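Long-range contact in eukaryotic translation initiation factor 4 gamma 5 (Trypanosoma cruzi, PDB 6OZU), which probably takes part in the initiation of translation as a trypanosomal eIF4G, its MIF4G domain being expected to bind partner initiation factors: residues G13-V18 / P64-L69. Sequence-based numbering, arbitrary orientation.
Sequences GILGRV and PYYVKL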
ATOM      1  N   GLY A  13       7.615 -19.026   8.657  1.00 84.67           N
ATOM      2  CA  GLY A  13       7.197 -19.463   9.984  1.00 85.14           C
ATOM      3  C   GLY A  13       6.699 -18.302  10.822  1.00 85.90           C
ATOM      4  O   GLY A  13       5.563 -18.328  11.283  1.00 85.93           O
ATOM      5  N   ILE A  14       7.520 -17.239  10.950  1.00 79.72           N
ATOM      6  CA  ILE A  14       7.204 -16.010  11.689  1.00 76.83           C
ATOM      7  C   ILE A  14       5.902 -15.369  11.174  1.00 78.20           C
ATOM      8  O   ILE A  14       5.047 -15.011  11.983  1.00 77.43           O
ATOM      9  CB  ILE A  14       8.422 -15.025  11.681  1.00 78.55           C
ATOM     10  CG1 ILE A  14       9.621 -15.630  12.449  1.00 80.75           C
ATOM     11  CG2 ILE A  14       8.045 -13.633  12.240  1.00 76.85           C
ATOM     12  CD1 ILE A  14      10.978 -15.057  12.100  1.00 83.13           C
ATOM     13  N   LEU A  15       5.746 -15.250   9.834  1.00 74.19           N
ATOM     14  CA  LEU A  15       4.558 -14.658   9.187  1.00 72.23           C
ATOM     15  C   LEU A  15       3.294 -15.483   9.476  1.00 78.93           C
ATOM     16  O   LEU A  15       2.194 -14.934   9.581  1.00 78.03           O
ATOM     17  CB  LEU A  15       4.762 -14.494   7.666  1.00 70.61           C
ATOM     18  CG  LEU A  15       5.876 -13.553   7.189  1.00 73.20           C
ATOM     19  CD1 LEU A  15       6.211 -13.808   5.745  1.00 72.36           C
ATOM     20  CD2 LEU A  15       5.512 -12.097   7.390  1.00 72.81           C
ATOM     21  N   GLY A  16       3.477 -16.787   9.619  1.00 78.53           N
ATOM     22  CA  GLY A  16       2.413 -17.707   9.976  1.00 80.18           C
ATOM     23  C   GLY A  16       1.916 -17.461  11.392  1.00 86.79           C
ATOM     24  O   GLY A  16       0.756 -17.070  11.572  1.00 87.08           O
ATOM     25  N   ARG A  17       2.807 -17.638  12.413  1.00 84.25           N
ATOM     26  CA  ARG A  17       2.455 -17.453  13.832  1.00 85.24           C
ATOM     27  C   ARG A  17       2.165 -15.997  14.273  1.00 88.87           C
ATOM     28  O   ARG A  17       1.691 -15.817  15.387  1.00 89.03           O
ATOM     29  CB  ARG A  17       3.470 -18.096  14.818  1.00 87.26           C
ATOM     30  CG  ARG A  17       4.911 -18.236  14.374  1.00101.90           C
ATOM     31  CD  ARG A  17       5.700 -19.181  15.274  1.00117.71           C
ATOM     32  NE  ARG A  17       7.149 -19.085  15.042  1.00123.28           N
ATOM     33  CZ  ARG A  17       7.882 -20.002  14.413  1.00132.94           C
ATOM     34  NH1 ARG A  17       9.185 -19.816  14.246  1.00116.34           N
ATOM     35  NH2 ARG A  17       7.319 -21.110  13.950  1.00120.76           N
ATOM     36  N   VAL A  18       2.384 -14.979  13.429  1.00 85.36           N
ATOM     37  CA  VAL A  18       2.184 -13.590  13.850  1.00 84.80           C
ATOM     38  C   VAL A  18       0.674 -13.224  13.984  1.00 90.76           C
ATOM     39  O   VAL A  18      -0.160 -13.532  13.122  1.00 89.05           O
ATOM     40  CB  VAL A  18       3.009 -12.552  13.017  1.00 85.88           C
ATOM     41  CG1 VAL A  18       2.405 -12.287  11.639  1.00 83.72           C
ATOM     42  CG2 VAL A  18       3.212 -11.255  13.789  1.00 84.68           C
ATOM     43  N   PRO A  64      -1.384  -5.820   8.486  1.00 71.71           N
ATOM     44  CA  PRO A  64      -0.726  -4.784   9.313  1.00 70.79           C
ATOM     45  C   PRO A  64       0.410  -5.354  10.162  1.00 73.82           C
ATOM     46  O   PRO A  64       1.349  -4.626  10.466  1.00 73.68           O
ATOM     47  CB  PRO A  64      -1.855  -4.258  10.208  1.00 72.75           C
ATOM     48  CG  PRO A  64      -3.113  -4.660   9.550  1.00 76.67           C
ATOM     49  CD  PRO A  64      -2.820  -5.931   8.825  1.00 72.85           C
ATOM     50  N   TYR A  65       0.328  -6.658  10.524  1.00 69.96           N
ATOM     51  CA  TYR A  65       1.358  -7.323  11.326  1.00 70.50           C
ATOM     52  C   TYR A  65       2.606  -7.613  10.513  1.00 72.31           C
ATOM     53  O   TYR A  65       3.695  -7.514  11.064  1.00 72.40           O
ATOM     54  CB  TYR A  65       0.833  -8.595  12.022  1.00 73.22           C
ATOM     55  CG  TYR A  65      -0.342  -8.319  12.927  1.00 76.55           C
ATOM     56  CD1 TYR A  65      -0.166  -7.699  14.163  1.00 79.88           C
ATOM     57  CD2 TYR A  65      -1.642  -8.628  12.530  1.00 77.06           C
ATOM     58  CE1 TYR A  65      -1.252  -7.405  14.985  1.00 82.50           C
ATOM     59  CE2 TYR A  65      -2.735  -8.346  13.346  1.00 78.50           C
ATOM     60  CZ  TYR A  65      -2.536  -7.740  14.577  1.00 89.70           C
ATOM     61  OH  TYR A  65      -3.611  -7.450  15.377  1.00 92.38           O
ATOM     62  N   TYR A  66       2.446  -7.983   9.214  1.00 66.88           N
ATOM     63  CA  TYR A  66       3.538  -8.257   8.276  1.00 66.02           C
ATOM     64  C   TYR A  66       4.312  -6.976   8.076  1.00 66.08           C
ATOM     65  O   TYR A  66       5.547  -6.978   8.127  1.00 66.17           O
ATOM     66  CB  TYR A  66       3.012  -8.715   6.901  1.00 66.92           C
ATOM     67  CG  TYR A  66       2.153  -9.953   6.902  1.00 71.06           C
ATOM     68  CD1 TYR A  66       2.319 -10.942   7.868  1.00 75.34           C
ATOM     69  CD2 TYR A  66       1.193 -10.154   5.921  1.00 71.82           C
ATOM     70  CE1 TYR A  66       1.541 -12.098   7.861  1.00 77.59           C
ATOM     71  CE2 TYR A  66       0.371 -11.279   5.935  1.00 74.07           C
ATOM     72  CZ  TYR A  66       0.563 -12.260   6.895  1.00 85.52           C
ATOM     73  OH  TYR A  66      -0.225 -13.385   6.893  1.00 91.70           O
ATOM     74  N   VAL A  67       3.564  -5.880   7.856  1.00 58.53           N
ATOM     75  CA  VAL A  67       4.057  -4.528   7.645  1.00 56.40           C
ATOM     76  C   VAL A  67       4.763  -4.024   8.929  1.00 61.33           C
ATOM     77  O   VAL A  67       5.821  -3.406   8.824  1.00 62.94           O
ATOM     78  CB  VAL A  67       2.906  -3.632   7.101  1.00 58.26           C
ATOM     79  CG1 VAL A  67       3.227  -2.165   7.202  1.00 57.76           C
ATOM     80  CG2 VAL A  67       2.577  -3.982   5.655  1.00 57.12           C
ATOM     81  N   LYS A  68       4.246  -4.383  10.130  1.00 57.22           N
ATOM     82  CA  LYS A  68       4.865  -4.032  11.421  1.00 57.18           C
ATOM     83  C   LYS A  68       6.189  -4.783  11.677  1.00 61.97           C
ATOM     84  O   LYS A  68       7.026  -4.297  12.447  1.00 63.29           O
ATOM     85  CB  LYS A  68       3.887  -4.236  12.580  1.00 59.53           C
ATOM     86  CG  LYS A  68       2.917  -3.078  12.750  1.00 63.91           C
ATOM     87  CD  LYS A  68       1.894  -3.347  13.844  1.00 69.88           C
ATOM     88  CE  LYS A  68       0.782  -2.342  13.826  1.00 65.72           C
ATOM     89  NZ  LYS A  68      -0.036  -2.448  12.599  1.00 71.59           N
ATOM     90  N   LEU A  69       6.370  -5.957  11.029  1.00 57.64           N
ATOM     91  CA  LEU A  69       7.579  -6.780  11.122  1.00 58.59           C
ATOM     92  C   LEU A  69       8.675  -6.149  10.274  1.00 63.41           C
ATOM     93  O   LEU A  69       9.835  -6.178  10.668  1.00 64.50           O
ATOM     94  CB  LEU A  69       7.317  -8.236  10.680  1.00 58.94           C
ATOM     95  CG  LEU A  69       6.551  -9.142  11.657  1.00 64.89           C
ATOM     96  CD1 LEU A  69       6.152 -10.444  10.991  1.00 65.56           C
ATOM     97  CD2 LEU A  69       7.358  -9.426  12.930  1.00 69.31           C
TER
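The ring of Tyr66 meets Leu15 and Val18 along its CD1–CE1 side. The carbonyl O of Leu15 lies at the ring edge, near its plane, 3.4 Å from Tyr66 CE1, while Val18 CG1 approaches obliquely, 3.9 Å from that same carbon. Leu15 CD2 presses on Tyr66 CD1 at 3.4 Å, a close fit. CG of Tyr66 is anti to its own carbonyl carbon (chi1 -59°), and the ring ends up beside Leu15 and Val18; its hydroxyl is hydrogen-bonded to NZ of Lys53, outside the two segments. Next to this, Leu69 CD1 enters a cluster of methyl groups, 3.9 Å from Ile14 CG2 and 4.0 Å from Leu15 CD2; Val18 CG2 meets it tip to tip at 4.1 Å. Val18, the first residue after helix 6-17 to leave helical geometry, touches three residues: CG1 meets Tyr66, and CG2, besides Leu69, lies 4.0 Å from Tyr65 CB. The interface is thus purely apolar between side chains, and mostly buried. Helix 40-53 flanks it through Val49 and Ile50, helix 23-31 through Leu23 and Met26. The axes of 13-17 and 64-69 come within 10.3 Å, their N-to-C directions at 137°: an inclined, roughly antiparallel helix pair, joining the first helix to helix 63-76 in the all-helical, HEAT-repeat-like MIF4G fold.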